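PDB 6I1A: rutinosidase from Aspergillus niger, which is a secreted family 5 glycoside hydrolase that cleaves beta-glycosidic bonds, releasing the disaccharide rutinose from glycosides such as rutin. Local coordinates for residues A286-K291 against E326-F331; W304-T309 against R319-G324; G29-E34 against A115-I120; L91-T96 against M130-D135. One frame throughout, in Å; residues are numbered along the deposited sequence. Where two conformers were deposited one is given.

Contact 1: A286-K291 against E326-F331. With EDO (1,2-ethanediol), chain Q; EDO (1,2-ethanediol), chain P.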
loop_
_atom_site.group_PDB
_atom_site.type_symbol
_atom_site.label_atom_id
_atom_site.label_comp_id
_atom_site.label_asym_id
_atom_site.label_seq_id
_atom_site.Cartn_x
_atom_site.Cartn_y
_atom_site.Cartn_z
ATOM N N ALA A 286 6.199 -1.930 9.891
ATOM C CA ALA A 286 6.132 -1.131 8.659
ATOM C C ALA A 286 5.171 0.061 8.845
ATOM O O ALA A 286 5.484 1.230 8.493
ATOM C CB ALA A 286 5.737 -1.988 7.471
ATOM N N ASP A 287 4.012 -0.186 9.430
ATOM C CA ASP A 287 3.045 0.882 9.689
ATOM C C ASP A 287 3.661 1.905 10.617
ATOM O O ASP A 287 3.514 3.122 10.434
ATOM C CB ASP A 287 1.751 0.302 10.272
ATOM C CG ASP A 287 0.879 -0.417 9.266
ATOM O OD1 ASP A 287 1.073 -0.227 8.028
ATOM O OD2 ASP A 287 -0.025 -1.134 9.700
ATOM N N ALA A 288 4.286 1.456 11.697
ATOM C CA ALA A 288 4.831 2.402 12.661
ATOM C C ALA A 288 5.956 3.235 12.033
ATOM O O ALA A 288 6.094 4.458 12.307
ATOM C CB ALA A 288 5.378 1.713 13.905
ATOM N N ARG A 289 6.841 2.606 11.273
ATOM C CA ARG A 289 7.988 3.300 10.677
ATOM C C ARG A 289 7.553 4.311 9.633
ATOM O O ARG A 289 8.193 5.404 9.556
ATOM C CB ARG A 289 8.996 2.350 10.061
ATOM C CG ARG A 289 9.739 1.547 11.106
ATOM C CD ARG A 289 10.960 0.821 10.590
ATOM N NE ARG A 289 10.604 -0.216 9.628
ATOM C CZ ARG A 289 11.331 -1.279 9.409
ATOM N NH1 ARG A 289 12.473 -1.472 10.024
ATOM N NH2 ARG A 289 10.910 -2.185 8.542
ATOM N N GLU A 290 6.501 4.026 8.852
ATOM C CA GLU A 290 6.185 4.880 7.675
ATOM C C GLU A 290 4.925 5.695 7.891
ATOM O O GLU A 290 4.696 6.614 7.041
ATOM C CB GLU A 290 6.015 4.019 6.427
ATOM C CG GLU A 290 7.083 2.974 6.232
ATOM C CD GLU A 290 8.520 3.460 6.226
ATOM O OE1 GLU A 290 8.798 4.677 6.073
ATOM O OE2 GLU A 290 9.447 2.594 6.408
ATOM N N LYS A 291 4.086 5.410 8.892
ATOM C CA LYS A 291 2.743 6.024 8.985
ATOM C C LYS A 291 2.582 6.712 10.341
ATOM O O LYS A 291 1.426 6.707 10.854
ATOM C CB LYS A 291 1.641 4.980 8.739
ATOM C CG LYS A 291 1.817 4.227 7.430
ATOM C CD LYS A 291 0.785 3.115 7.211
ATOM C CE LYS A 291 1.097 2.297 5.990
ATOM N NZ LYS A 291 0.194 1.134 5.781
ATOM N N GLU A 326 3.891 -2.798 22.058
ATOM C CA GLU A 326 5.248 -2.248 22.241
ATOM C C GLU A 326 5.609 -1.279 21.105
ATOM O O GLU A 326 6.229 -0.215 21.337
ATOM C CB GLU A 326 6.323 -3.352 22.316
ATOM C CG GLU A 326 6.336 -4.122 23.622
ATOM C CD GLU A 326 7.260 -5.323 23.604
ATOM O OE1 GLU A 326 7.007 -6.221 24.455
ATOM O OE2 GLU A 326 8.117 -5.425 22.625
ATOM N N THR A 327 5.204 -1.616 19.879
ATOM C CA THR A 327 5.533 -0.809 18.694
ATOM C C THR A 327 4.757 0.506 18.765
ATOM O O THR A 327 5.347 1.555 18.567
ATOM C CB THR A 327 5.239 -1.595 17.439
ATOM O OG1 THR A 327 5.965 -2.835 17.407
ATOM C CG2 THR A 327 5.622 -0.792 16.208
ATOM N N TRP A 328 3.468 0.434 18.972
ATOM C CA TRP A 328 2.679 1.681 18.954
ATOM C C TRP A 328 3.091 2.612 20.078
ATOM O O TRP A 328 2.944 3.865 19.923
ATOM C CB TRP A 328 1.191 1.416 19.028
ATOM C CG TRP A 328 0.622 0.427 18.059
ATOM C CD1 TRP A 328 -0.216 -0.608 18.358
ATOM C CD2 TRP A 328 0.898 0.280 16.649
ATOM N NE1 TRP A 328 -0.539 -1.308 17.261
ATOM C CE2 TRP A 328 0.108 -0.797 16.165
ATOM C CE3 TRP A 328 1.640 0.990 15.716
ATOM C CZ2 TRP A 328 0.057 -1.183 14.819
ATOM C CZ3 TRP A 328 1.609 0.598 14.386
ATOM C CH2 TRP A 328 0.840 -0.470 13.932
ATOM N N SER A 329 3.532 2.098 21.247
ATOM C CA SER A 329 3.881 3.012 22.357
ATOM C C SER A 329 5.317 3.557 22.227
ATOM O O SER A 329 5.635 4.500 23.008
ATOM C CB SER A 329 3.591 2.360 23.672
ATOM O OG SER A 329 4.387 1.221 23.803
ATOM N N SER A 330 6.097 3.011 21.345
ATOM C CA SER A 330 7.490 3.466 21.086
ATOM C C SER A 330 7.517 4.530 20.005
ATOM O O SER A 330 8.108 5.598 20.230
ATOM C CB SER A 330 8.397 2.358 20.785
ATOM O OG SER A 330 9.724 2.869 20.778
ATOM N N PHE A 331 6.817 4.297 18.911
ATOM C CA PHE A 331 6.862 5.213 17.752
ATOM C C PHE A 331 5.675 6.177 17.757
ATOM O O PHE A 331 5.670 7.095 16.857
ATOM C CB PHE A 331 6.905 4.433 16.459
ATOM C CG PHE A 331 8.168 3.623 16.350
ATOM C CD1 PHE A 331 9.389 4.250 16.234
ATOM C CD2 PHE A 331 8.116 2.248 16.343
ATOM C CE1 PHE A 331 10.551 3.489 16.201
ATOM C CE2 PHE A 331 9.279 1.506 16.285
ATOM C CZ PHE A 331 10.476 2.135 16.183
HETATM C C1 EDO Q . 10.529 -0.367 19.623
HETATM O O1 EDO Q . 10.757 0.439 20.756
HETATM C C2 EDO Q . 9.371 -1.269 19.707
HETATM O O2 EDO Q . 9.638 -2.319 20.637
HETATM C C1 EDO P . 5.644 6.989 3.626
HETATM O O1 EDO P . 6.263 7.375 4.880
HETATM C C2 EDO P . 5.543 8.184 2.751
HETATM O O2 EDO P . 5.279 9.402 3.460
#

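Contact 2: W304-T309 against R319-G324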
loop_
_atom_site.group_PDB
_atom_site.type_symbol
_atom_site.label_atom_id
_atom_site.label_comp_id
_atom_site.label_asym_id
_atom_site.label_seq_id
_atom_site.Cartn_x
_atom_site.Cartn_y
_atom_site.Cartn_z
ATOM N N TRP A 304 -6.760 -0.956 16.016
ATOM C CA TRP A 304 -5.935 -2.022 15.408
ATOM C C TRP A 304 -6.418 -3.346 15.945
ATOM O O TRP A 304 -7.137 -3.417 16.960
ATOM C CB TRP A 304 -4.430 -1.814 15.674
ATOM C CG TRP A 304 -4.023 -2.116 17.089
ATOM C CD1 TRP A 304 -4.339 -1.465 18.238
ATOM C CD2 TRP A 304 -3.203 -3.248 17.488
ATOM N NE1 TRP A 304 -3.726 -2.072 19.314
ATOM C CE2 TRP A 304 -3.037 -3.171 18.889
ATOM C CE3 TRP A 304 -2.588 -4.283 16.770
ATOM C CZ2 TRP A 304 -2.238 -4.089 19.569
ATOM C CZ3 TRP A 304 -1.789 -5.188 17.456
ATOM C CH2 TRP A 304 -1.662 -5.067 18.828
ATOM N N ALA A 305 -6.031 -4.427 15.261
ATOM C CA ALA A 305 -6.303 -5.787 15.704
ATOM C C ALA A 305 -5.307 -6.709 15.036
ATOM O O ALA A 305 -4.725 -6.343 14.045
ATOM C CB ALA A 305 -7.734 -6.186 15.448
ATOM N N ILE A 306 -5.180 -7.937 15.566
ATOM C CA ILE A 306 -4.117 -8.896 15.116
ATOM C C ILE A 306 -4.576 -9.850 14.035
ATOM O O ILE A 306 -3.710 -10.654 13.598
ATOM C CB ILE A 306 -3.529 -9.668 16.306
ATOM C CG1 ILE A 306 -4.549 -10.542 16.989
ATOM C CG2 ILE A 306 -2.812 -8.743 17.225
ATOM C CD1 ILE A 306 -3.880 -11.619 17.871
ATOM N N GLN A 307 -5.821 -9.879 13.572
ATOM C CA GLN A 307 -6.188 -10.816 12.499
ATOM C C GLN A 307 -5.405 -10.490 11.241
ATOM O O GLN A 307 -5.373 -9.322 10.763
ATOM C CB GLN A 307 -7.674 -10.804 12.215
ATOM C CG GLN A 307 -8.033 -11.831 11.124
ATOM C CD GLN A 307 -9.465 -11.808 10.670
ATOM O OE1 GLN A 307 -10.371 -11.363 11.400
ATOM N NE2 GLN A 307 -9.706 -12.310 9.467
ATOM N N ALA A 308 -4.726 -11.520 10.704
ATOM C CA ALA A 308 -4.033 -11.450 9.397
ATOM C C ALA A 308 -4.918 -11.897 8.232
ATOM O O ALA A 308 -6.009 -12.451 8.427
ATOM C CB ALA A 308 -2.794 -12.311 9.496
ATOM N N THR A 309 -4.476 -11.627 7.005
ATOM C CA THR A 309 -5.239 -11.999 5.811
ATOM C C THR A 309 -5.175 -13.516 5.602
ATOM O O THR A 309 -6.211 -14.112 5.249
ATOM C CB THR A 309 -4.743 -11.221 4.600
ATOM O OG1 THR A 309 -4.964 -9.810 4.818
ATOM C CG2 THR A 309 -5.474 -11.647 3.343
ATOM N N ARG A 319 2.125 -13.213 21.359
ATOM C CA ARG A 319 3.323 -12.567 20.764
ATOM C C ARG A 319 2.894 -11.372 19.902
ATOM O O ARG A 319 3.535 -10.317 20.003
ATOM C CB ARG A 319 4.096 -13.599 19.935
ATOM C CG ARG A 319 5.251 -13.022 19.130
ATOM C CD ARG A 319 4.845 -12.737 17.694
ATOM N NE ARG A 319 5.817 -13.290 16.765
ATOM C CZ ARG A 319 5.586 -13.586 15.496
ATOM N NH1 ARG A 319 4.390 -13.392 14.969
ATOM N NH2 ARG A 319 6.559 -14.082 14.754
ATOM N N ASN A 320 1.835 -11.540 19.106
ATOM C CA ASN A 320 1.341 -10.493 18.172
ATOM C C ASN A 320 0.742 -9.302 18.933
ATOM O O ASN A 320 1.036 -8.161 18.558
ATOM C CB ASN A 320 0.413 -11.089 17.112
ATOM C CG ASN A 320 1.180 -11.863 16.060
ATOM O OD1 ASN A 320 2.356 -11.604 15.839
ATOM N ND2 ASN A 320 0.523 -12.804 15.405
ATOM N N VAL A 321 -0.091 -9.557 19.941
ATOM C CA VAL A 321 -0.674 -8.410 20.723
ATOM C C VAL A 321 0.443 -7.652 21.399
ATOM O O VAL A 321 0.490 -6.393 21.358
ATOM C CB VAL A 321 -1.708 -8.859 21.770
ATOM C CG1 VAL A 321 -2.196 -7.691 22.625
ATOM C CG2 VAL A 321 -2.860 -9.527 21.147
ATOM N N LEU A 322 1.376 -8.353 22.069
ATOM C CA LEU A 322 2.458 -7.662 22.772
ATOM C C LEU A 322 3.375 -6.920 21.803
ATOM O O LEU A 322 3.822 -5.798 22.121
ATOM C CB LEU A 322 3.242 -8.660 23.635
ATOM C CG LEU A 322 2.444 -9.267 24.790
ATOM C CD1 LEU A 322 3.343 -10.249 25.545
ATOM C CD2 LEU A 322 1.928 -8.229 25.741
ATOM N N ALA A 323 3.649 -7.504 20.627
ATOM C CA ALA A 323 4.474 -6.831 19.610
ATOM C C ALA A 323 3.820 -5.500 19.197
ATOM O O ALA A 323 4.466 -4.458 19.064
ATOM C CB ALA A 323 4.730 -7.723 18.417
ATOM N N GLY A 324 2.535 -5.548 18.943
ATOM C CA GLY A 324 1.846 -4.326 18.537
ATOM C C GLY A 324 1.846 -3.319 19.646
ATOM O O GLY A 324 2.151 -2.118 19.420
#

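Contact 3: G29-E34 against A115-I120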
loop_
_atom_site.group_PDB
_atom_site.type_symbol
_atom_site.label_atom_id
_atom_site.label_comp_id
_atom_site.label_asym_id
_atom_site.label_seq_id
_atom_site.Cartn_x
_atom_site.Cartn_y
_atom_site.Cartn_z
ATOM N N GLY A 29 -19.209 -1.658 19.315
ATOM C CA GLY A 29 -20.340 -2.567 19.283
ATOM C C GLY A 29 -21.280 -2.366 20.436
ATOM O O GLY A 29 -22.159 -3.210 20.647
ATOM N N TRP A 30 -21.155 -1.255 21.138
ATOM C CA TRP A 30 -21.916 -0.968 22.389
ATOM C C TRP A 30 -22.956 0.109 22.094
ATOM O O TRP A 30 -24.175 -0.187 22.108
ATOM C CB TRP A 30 -20.979 -0.586 23.500
ATOM C CG TRP A 30 -21.648 -0.155 24.772
ATOM C CD1 TRP A 30 -22.788 -0.670 25.358
ATOM C CD2 TRP A 30 -21.187 0.866 25.663
ATOM N NE1 TRP A 30 -23.060 -0.021 26.534
ATOM C CE2 TRP A 30 -22.089 0.935 26.754
ATOM C CE3 TRP A 30 -20.110 1.751 25.647
ATOM C CZ2 TRP A 30 -21.887 1.832 27.799
ATOM C CZ3 TRP A 30 -19.964 2.643 26.664
ATOM C CH2 TRP A 30 -20.813 2.678 27.747
ATOM N N LEU A 31 -22.489 1.305 21.778
ATOM C CA LEU A 31 -23.362 2.440 21.408
ATOM C C LEU A 31 -23.494 2.599 19.887
ATOM O O LEU A 31 -24.317 3.408 19.449
ATOM C CB LEU A 31 -22.854 3.720 22.080
ATOM C CG LEU A 31 -22.683 3.612 23.588
ATOM C CD1 LEU A 31 -22.181 4.922 24.200
ATOM C CD2 LEU A 31 -24.001 3.165 24.268
ATOM N N GLU A 32 -22.751 1.831 19.104
ATOM C CA GLU A 32 -22.920 1.718 17.655
ATOM C C GLU A 32 -22.864 0.232 17.307
ATOM O O GLU A 32 -22.002 -0.457 17.932
ATOM C CB GLU A 32 -21.840 2.526 16.925
ATOM C CG GLU A 32 -20.379 2.227 17.293
ATOM C CD GLU A 32 -19.717 1.055 16.613
ATOM O OE1 GLU A 32 -18.899 0.408 17.259
ATOM O OE2 GLU A 32 -19.961 0.864 15.391
ATOM N N GLN A 33 -23.661 -0.206 16.370
ATOM C CA GLN A 33 -23.842 -1.684 16.175
ATOM C C GLN A 33 -23.227 -2.076 14.834
ATOM O O GLN A 33 -23.375 -1.355 13.839
ATOM C CB GLN A 33 -25.335 -2.056 16.187
ATOM C CG GLN A 33 -26.098 -1.460 17.369
ATOM C CD GLN A 33 -25.459 -1.734 18.691
ATOM O OE1 GLN A 33 -24.876 -2.808 18.973
ATOM N NE2 GLN A 33 -25.554 -0.771 19.604
ATOM N N GLU A 34 -22.596 -3.280 14.812
ATOM C CA GLU A 34 -22.040 -3.833 13.576
ATOM C C GLU A 34 -22.253 -5.365 13.572
ATOM O O GLU A 34 -22.087 -5.968 14.607
ATOM C CB GLU A 34 -20.530 -3.560 13.489
ATOM C CG GLU A 34 -20.187 -2.066 13.575
ATOM C CD GLU A 34 -18.692 -1.780 13.590
ATOM O OE1 GLU A 34 -17.950 -2.555 12.907
ATOM O OE2 GLU A 34 -18.279 -0.878 14.306
ATOM N N ALA A 115 -26.382 8.717 28.759
ATOM C CA ALA A 115 -26.505 8.371 30.187
ATOM C C ALA A 115 -25.629 7.154 30.489
ATOM O O ALA A 115 -24.937 7.134 31.526
ATOM C CB ALA A 115 -27.941 8.078 30.553
ATOM N N TYR A 116 -25.651 6.166 29.623
ATOM C CA TYR A 116 -24.785 4.971 29.823
ATOM C C TYR A 116 -23.325 5.348 29.659
ATOM O O TYR A 116 -22.456 4.839 30.385
ATOM C CB TYR A 116 -25.227 3.848 28.893
ATOM C CG TYR A 116 -26.579 3.279 29.227
ATOM C CD1 TYR A 116 -26.750 2.537 30.387
ATOM C CD2 TYR A 116 -27.662 3.508 28.415
ATOM C CE1 TYR A 116 -27.994 2.037 30.732
ATOM C CE2 TYR A 116 -28.914 3.006 28.750
ATOM C CZ TYR A 116 -29.075 2.278 29.920
ATOM O OH TYR A 116 -30.306 1.786 30.305
ATOM N N LEU A 117 -23.028 6.204 28.679
ATOM C CA LEU A 117 -21.659 6.688 28.462
ATOM C C LEU A 117 -21.166 7.370 29.749
ATOM O O LEU A 117 -20.027 7.120 30.210
ATOM C CB LEU A 117 -21.647 7.648 27.256
ATOM C CG LEU A 117 -20.251 7.788 26.641
ATOM C CD1 LEU A 117 -20.352 8.400 25.225
ATOM C CD2 LEU A 117 -19.349 8.605 27.511
ATOM N N LYS A 118 -21.960 8.267 30.319
ATOM C CA LYS A 118 -21.574 8.958 31.554
ATOM C C LYS A 118 -21.377 7.979 32.741
ATOM O O LYS A 118 -20.374 8.140 33.455
ATOM C CB LYS A 118 -22.673 9.939 31.878
ATOM C CG LYS A 118 -22.335 10.692 33.163
ATOM C CD LYS A 118 -23.270 11.871 33.472
ATOM C CE LYS A 118 -22.983 12.444 34.841
ATOM N NZ LYS A 118 -21.581 12.905 34.986
ATOM N N GLU A 119 -22.248 6.979 32.881
ATOM C CA GLU A 119 -22.087 6.019 34.030
ATOM C C GLU A 119 -20.732 5.304 33.916
ATOM O O GLU A 119 -19.950 5.234 34.911
ATOM C CB GLU A 119 -23.213 4.998 34.055
ATOM C CG GLU A 119 -23.131 4.208 35.341
ATOM C CD GLU A 119 -23.668 2.794 35.345
ATOM O OE1 GLU A 119 -23.059 1.927 34.660
ATOM O OE2 GLU A 119 -24.645 2.553 36.108
ATOM N N ILE A 120 -20.421 4.837 32.699
ATOM C CA ILE A 120 -19.159 4.076 32.525
ATOM C C ILE A 120 -17.958 5.005 32.589
ATOM O O ILE A 120 -16.921 4.672 33.193
ATOM C CB ILE A 120 -19.215 3.306 31.179
ATOM C CG1 ILE A 120 -20.294 2.208 31.254
ATOM C CG2 ILE A 120 -17.820 2.797 30.799
ATOM C CD1 ILE A 120 -20.166 1.186 32.367
#

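Contact 4: L91-T96 against M130-D135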
loop_
_atom_site.group_PDB
_atom_site.type_symbol
_atom_site.label_atom_id
_atom_site.label_comp_id
_atom_site.label_asym_id
_atom_site.label_seq_id
_atom_site.Cartn_x
_atom_site.Cartn_y
_atom_site.Cartn_z
ATOM N N LEU A 91 -9.971 4.651 27.328
ATOM C CA LEU A 91 -11.168 4.089 26.706
ATOM C C LEU A 91 -11.523 4.930 25.509
ATOM O O LEU A 91 -11.760 6.138 25.680
ATOM C CB LEU A 91 -12.355 4.015 27.667
ATOM C CG LEU A 91 -12.141 3.223 28.965
ATOM C CD1 LEU A 91 -13.306 3.383 29.918
ATOM C CD2 LEU A 91 -11.870 1.770 28.674
ATOM N N ARG A 92 -11.556 4.345 24.333
ATOM C CA ARG A 92 -12.096 5.032 23.146
ATOM C C ARG A 92 -13.513 4.554 22.983
ATOM O O ARG A 92 -13.777 3.317 22.963
ATOM C CB ARG A 92 -11.276 4.724 21.911
ATOM C CG ARG A 92 -11.847 5.356 20.648
ATOM C CD ARG A 92 -10.863 5.369 19.510
ATOM N NE ARG A 92 -11.293 5.986 18.266
ATOM C CZ ARG A 92 -11.854 5.384 17.225
ATOM N NH1 ARG A 92 -12.161 4.083 17.243
ATOM N NH2 ARG A 92 -12.052 6.099 16.110
ATOM N N ILE A 93 -14.484 5.463 22.921
ATOM C CA ILE A 93 -15.905 5.149 22.943
ATOM C C ILE A 93 -16.595 5.627 21.680
ATOM O O ILE A 93 -16.957 6.828 21.567
ATOM C CB ILE A 93 -16.613 5.653 24.223
ATOM C CG1 ILE A 93 -15.840 5.318 25.487
ATOM C CG2 ILE A 93 -18.016 5.114 24.215
ATOM C CD1 ILE A 93 -16.476 5.751 26.777
ATOM N N PRO A 94 -16.784 4.757 20.679
ATOM C CA PRO A 94 -17.511 5.090 19.463
ATOM C C PRO A 94 -18.997 5.274 19.778
ATOM O O PRO A 94 -19.615 4.443 20.440
ATOM C CB PRO A 94 -17.284 3.884 18.536
ATOM C CG PRO A 94 -16.033 3.271 19.076
ATOM C CD PRO A 94 -16.128 3.433 20.577
ATOM N N THR A 95 -19.551 6.379 19.278
ATOM C CA THR A 95 -20.976 6.695 19.415
ATOM C C THR A 95 -21.544 6.973 18.027
ATOM O O THR A 95 -20.818 7.431 17.109
ATOM C CB THR A 95 -21.176 7.896 20.335
ATOM O OG1 THR A 95 -20.660 9.126 19.785
ATOM C CG2 THR A 95 -20.572 7.712 21.707
ATOM N N THR A 96 -22.852 6.752 17.860
ATOM C CA THR A 96 -23.526 7.288 16.663
ATOM C C THR A 96 -23.830 8.773 16.904
ATOM O O THR A 96 -23.959 9.203 18.049
ATOM C CB THR A 96 -24.801 6.555 16.300
ATOM O OG1 THR A 96 -25.796 6.890 17.284
ATOM C CG2 THR A 96 -24.603 5.048 16.256
ATOM N N MET A 130 -8.763 6.747 34.215
ATOM C CA MET A 130 -8.632 6.487 32.753
ATOM C C MET A 130 -8.906 7.789 31.968
ATOM O O MET A 130 -9.712 8.631 32.451
ATOM C CB MET A 130 -9.585 5.407 32.274
ATOM C CG MET A 130 -9.270 4.029 32.900
ATOM S SD MET A 130 -10.066 2.742 31.985
ATOM C CE MET A 130 -9.727 1.329 33.061
ATOM N N HIS A 131 -8.302 7.890 30.786
ATOM C CA HIS A 131 -8.616 8.984 29.808
ATOM C C HIS A 131 -9.690 8.479 28.857
ATOM O O HIS A 131 -9.625 7.284 28.514
ATOM C CB HIS A 131 -7.359 9.453 29.082
ATOM C CG HIS A 131 -7.529 10.751 28.332
ATOM N ND1 HIS A 131 -7.625 11.964 28.969
ATOM C CD2 HIS A 131 -7.768 10.985 26.999
ATOM C CE1 HIS A 131 -7.812 12.907 28.051
ATOM N NE2 HIS A 131 -7.931 12.349 26.874
ATOM N N ILE A 132 -10.633 9.316 28.481
ATOM C CA ILE A 132 -11.787 8.957 27.666
ATOM C C ILE A 132 -11.681 9.673 26.329
ATOM O O ILE A 132 -11.683 10.920 26.325
ATOM C CB ILE A 132 -13.109 9.277 28.362
ATOM C CG1 ILE A 132 -13.170 8.769 29.814
ATOM C CG2 ILE A 132 -14.256 8.780 27.553
ATOM C CD1 ILE A 132 -13.172 7.237 29.947
ATOM N N ILE A 133 -11.723 8.941 25.237
ATOM C CA ILE A 133 -11.887 9.530 23.888
ATOM C C ILE A 133 -13.335 9.366 23.446
ATOM O O ILE A 133 -13.801 8.225 23.341
ATOM C CB ILE A 133 -10.978 8.899 22.853
ATOM C CG1 ILE A 133 -9.507 9.051 23.240
ATOM C CG2 ILE A 133 -11.242 9.414 21.430
ATOM C CD1 ILE A 133 -8.600 8.057 22.540
ATOM N N ILE A 134 -14.086 10.461 23.252
ATOM C CA ILE A 134 -15.457 10.395 22.760
ATOM C C ILE A 134 -15.412 10.552 21.231
ATOM O O ILE A 134 -14.942 11.607 20.736
ATOM C CB ILE A 134 -16.407 11.423 23.407
ATOM C CG1 ILE A 134 -16.465 11.253 24.925
ATOM C CG2 ILE A 134 -17.773 11.322 22.749
ATOM C CD1 ILE A 134 -17.238 12.367 25.609
ATOM N N ASP A 135 -15.799 9.514 20.502
ATOM C CA ASP A 135 -15.739 9.487 19.041
ATOM C C ASP A 135 -17.147 9.557 18.463
ATOM O O ASP A 135 -17.989 8.685 18.760
ATOM C CB ASP A 135 -15.005 8.190 18.673
ATOM C CG ASP A 135 -15.283 7.660 17.289
ATOM O OD1 ASP A 135 -15.464 8.408 16.315
ATOM O OD2 ASP A 135 -15.213 6.393 17.193
#

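Contact 1: A286-K291 against E326-F331
Ala288 and Phe331 meet where two neighbouring outer helices of the TIM barrel, 280-290 and 317-331, run side by side. Over these short segments the axes are nearly parallel, 9.8 Å apart at closest approach, and the small Ala288 lets three larger side chains of the second helix gather round its methyl.

Phe331 can be followed outward. Its CB and CG skirt the Ala288 methyl, and CD2 comes closer, 3.7 Å from Ala288 CB. One atom further, CE2 packs against C1 of a 1,2-ethanediol molecule, probably from the crystallisation liquor. Thr327 presses on the same methyl: its CG2, anti to the backbone N, stands 3.4 Å from Ala288 CB, tighter than usual van der Waals contact. Trp328 supplies the third wall with the rim of its six-membered ring. Its CZ3 lies 4.0 Å from Ala288 CB, while CH2 meets Asp287 CB edge-on at 3.8 Å.

The polar end of Asp287 turns to other tasks. Lys291 NZ forms a salt bridge with Asp287 OD1 at 2.8 Å, on the syn side but tilted out of the carboxylate plane, and OD2 is hydrogen-bonded to Tyr269 OH. Beyond the pair, Arg289 and Glu290 form reciprocal salt bridges with their counterparts on the second subunit. Ser330 OG shares a 2.6 Å hydrogen bond with O1 of the ethanediol that touches Phe331.

Contact 2: W304-T309 against R319-G324
Ile306 and Asn320 mark the closest backbone approach, their CA atoms 6.5 Å apart, where the end of strand 299-308 is covered by helix 317-331, the next long helix in the chain. The axes of the short segments come within 8.6 Å, and their directions differ by 143°, an oblique antiparallel arrangement of the kind found when a barrel helix runs back over its strand.

Two side chains of the strand face the helix. Trp304 has its CG between the backbone N and the carbonyl carbon (chi1 73°), and its six-membered ring advances CH2 first. CH2 meets Val321 O edge-on at 3.6 Å and lies equally close to Gly324 CA, an approach made possible by the absence of a side chain on that glycine. Ile306 uses its branch methyl: CG2 sits 3.9 Å from Val321 N and 4.0 Å from Asn320 CB, and with CD1 it flanks Val321 CG2, the two side chains crossing obliquely.

Of the Asn320 side chain it is CB that meets the strand, beside the residue's own backbone carbonyl. Its amide is engaged at both ends, OD1 receiving Arg319 NH1 at 2.8 Å and ND2 binding Ser277 O. Tyr337 and Trp328 meet the Trp304 ring edge-to-face.

No hydrogen bond joins the two segments. Cohesion therefore comes from apolar packing, probably helped by weak attraction between the indole rim, with its slightly positive hydrogens, and the carbonyl oxygen of Val321.

Contact 3: G29-E34 against A115-I120
Trp30 has its CG anti to the backbone N (chi1 175°) and Leu31 its CG anti to the carbonyl carbon (chi1 -54°); from CG so placed, Trp30 reaches Tyr116, Leu117 and Ile120 of helix 113-128, and Leu31 reaches Leu117. They belong to the loop after strand 22-26 of the TIM barrel, so the contact ties that loop to an outer helix.

The indole enters by the outer corner of its six-membered ring. CH2 is 3.6 Å from Ile120 CG1, the two side chains sliding past each other in opposite directions, and 3.8 Å from Tyr116 O, which lies at the ring edge near its plane. Neighbouring CZ2 packs 4.1 Å from Tyr116 CB. Leu31 serves two surfaces at once: CD1 meets Leu117 CD1 at 4.1 Å, the side chains crossing at about a right angle, while CD2 rests over the centre of one face of the Trp30 indole, 3.8 Å above it.

The loop itself is braced by short-range bonds. Gly29 N donates to Glu32 OE1 at 2.9 Å in a nearly straight bond (176°), and Gln33 NE2 reaches Trp30 O from above the carbonyl plane, also at 2.9 Å.

No hydrogen bond joins helix and loop segments here. The bond from Trp30 NE1 to Tyr71 O fixes the polar edge of the ring, while the CZ2-CH2 corner packs against helix 113-128.

Contact 4: L91-T96 against M130-D135
Leu91 and Ile132 begin a run of paired residues between two parallel strands of the TIM barrel, 90-95 and 131-136, which together with helix 113-128 form a beta-alpha-beta unit. Pairing continues through Arg92-Ile133 and Ile93-Ile134 to Pro94-Asp135.

Backbone hydrogen bonds alternate in direction: Leu91 N to His131 O, Ile133 N to Leu91 O at 2.8 Å, Ile93 N to Ile133 O, then Asp135 N to Ile93 O, longer at 3.1 Å.

Apolar contacts cover the face carrying Leu91, Ile93 and Ile132, turned toward helix 113-128. Leu91 CD1 and Ile132 CD1, on side chains pointing the same way, are 3.9 Å apart; Ile93 CD1 touches Ile132 CG2, and Met130 SD closes on Leu91 CG at 3.7 Å.

Charge dominates the other face. Asp135 OD2 lies over one face of the guanidinium of Arg92, toward its rim, in a salt bridge of charges alone: the planes are 18° apart, NH2 is 3.4 Å from OD2, and no N-H points at that oxygen. The guanidinium bonds instead to Glu190, Glu303 and Asp264, while His137 ND1 holds Asp135 OD2.

Where strand 90-95 ends, Thr95 grips Asp135 O twice, through N at 2.8 Å and OG1 at 2.9 Å, the hydroxyl approaching from above the carbonyl plane.

Overall arrangement
From the N terminus, the loop 29-34 opens contact 3, and strand segment 91-96 opens contact 4 before helix segment 115-120 closes the first. Contact 4 then closes at 130-135, so the two cross along the chain, and in space they touch, Leu117 packing on Thr95 and Leu31 on Pro94. After about 150 residues, 286-291 opens contact 1. Contact 2 both opens and closes within that span, at 304-309 and 319-324, before 326-331 completes contact 1. These two share helix 317-331 and touch through Trp304 and Trp328. Contacts 1 and 3 lie on opposite sides of the chain's centre, while contact 4 pairs strands within the barrel sheet.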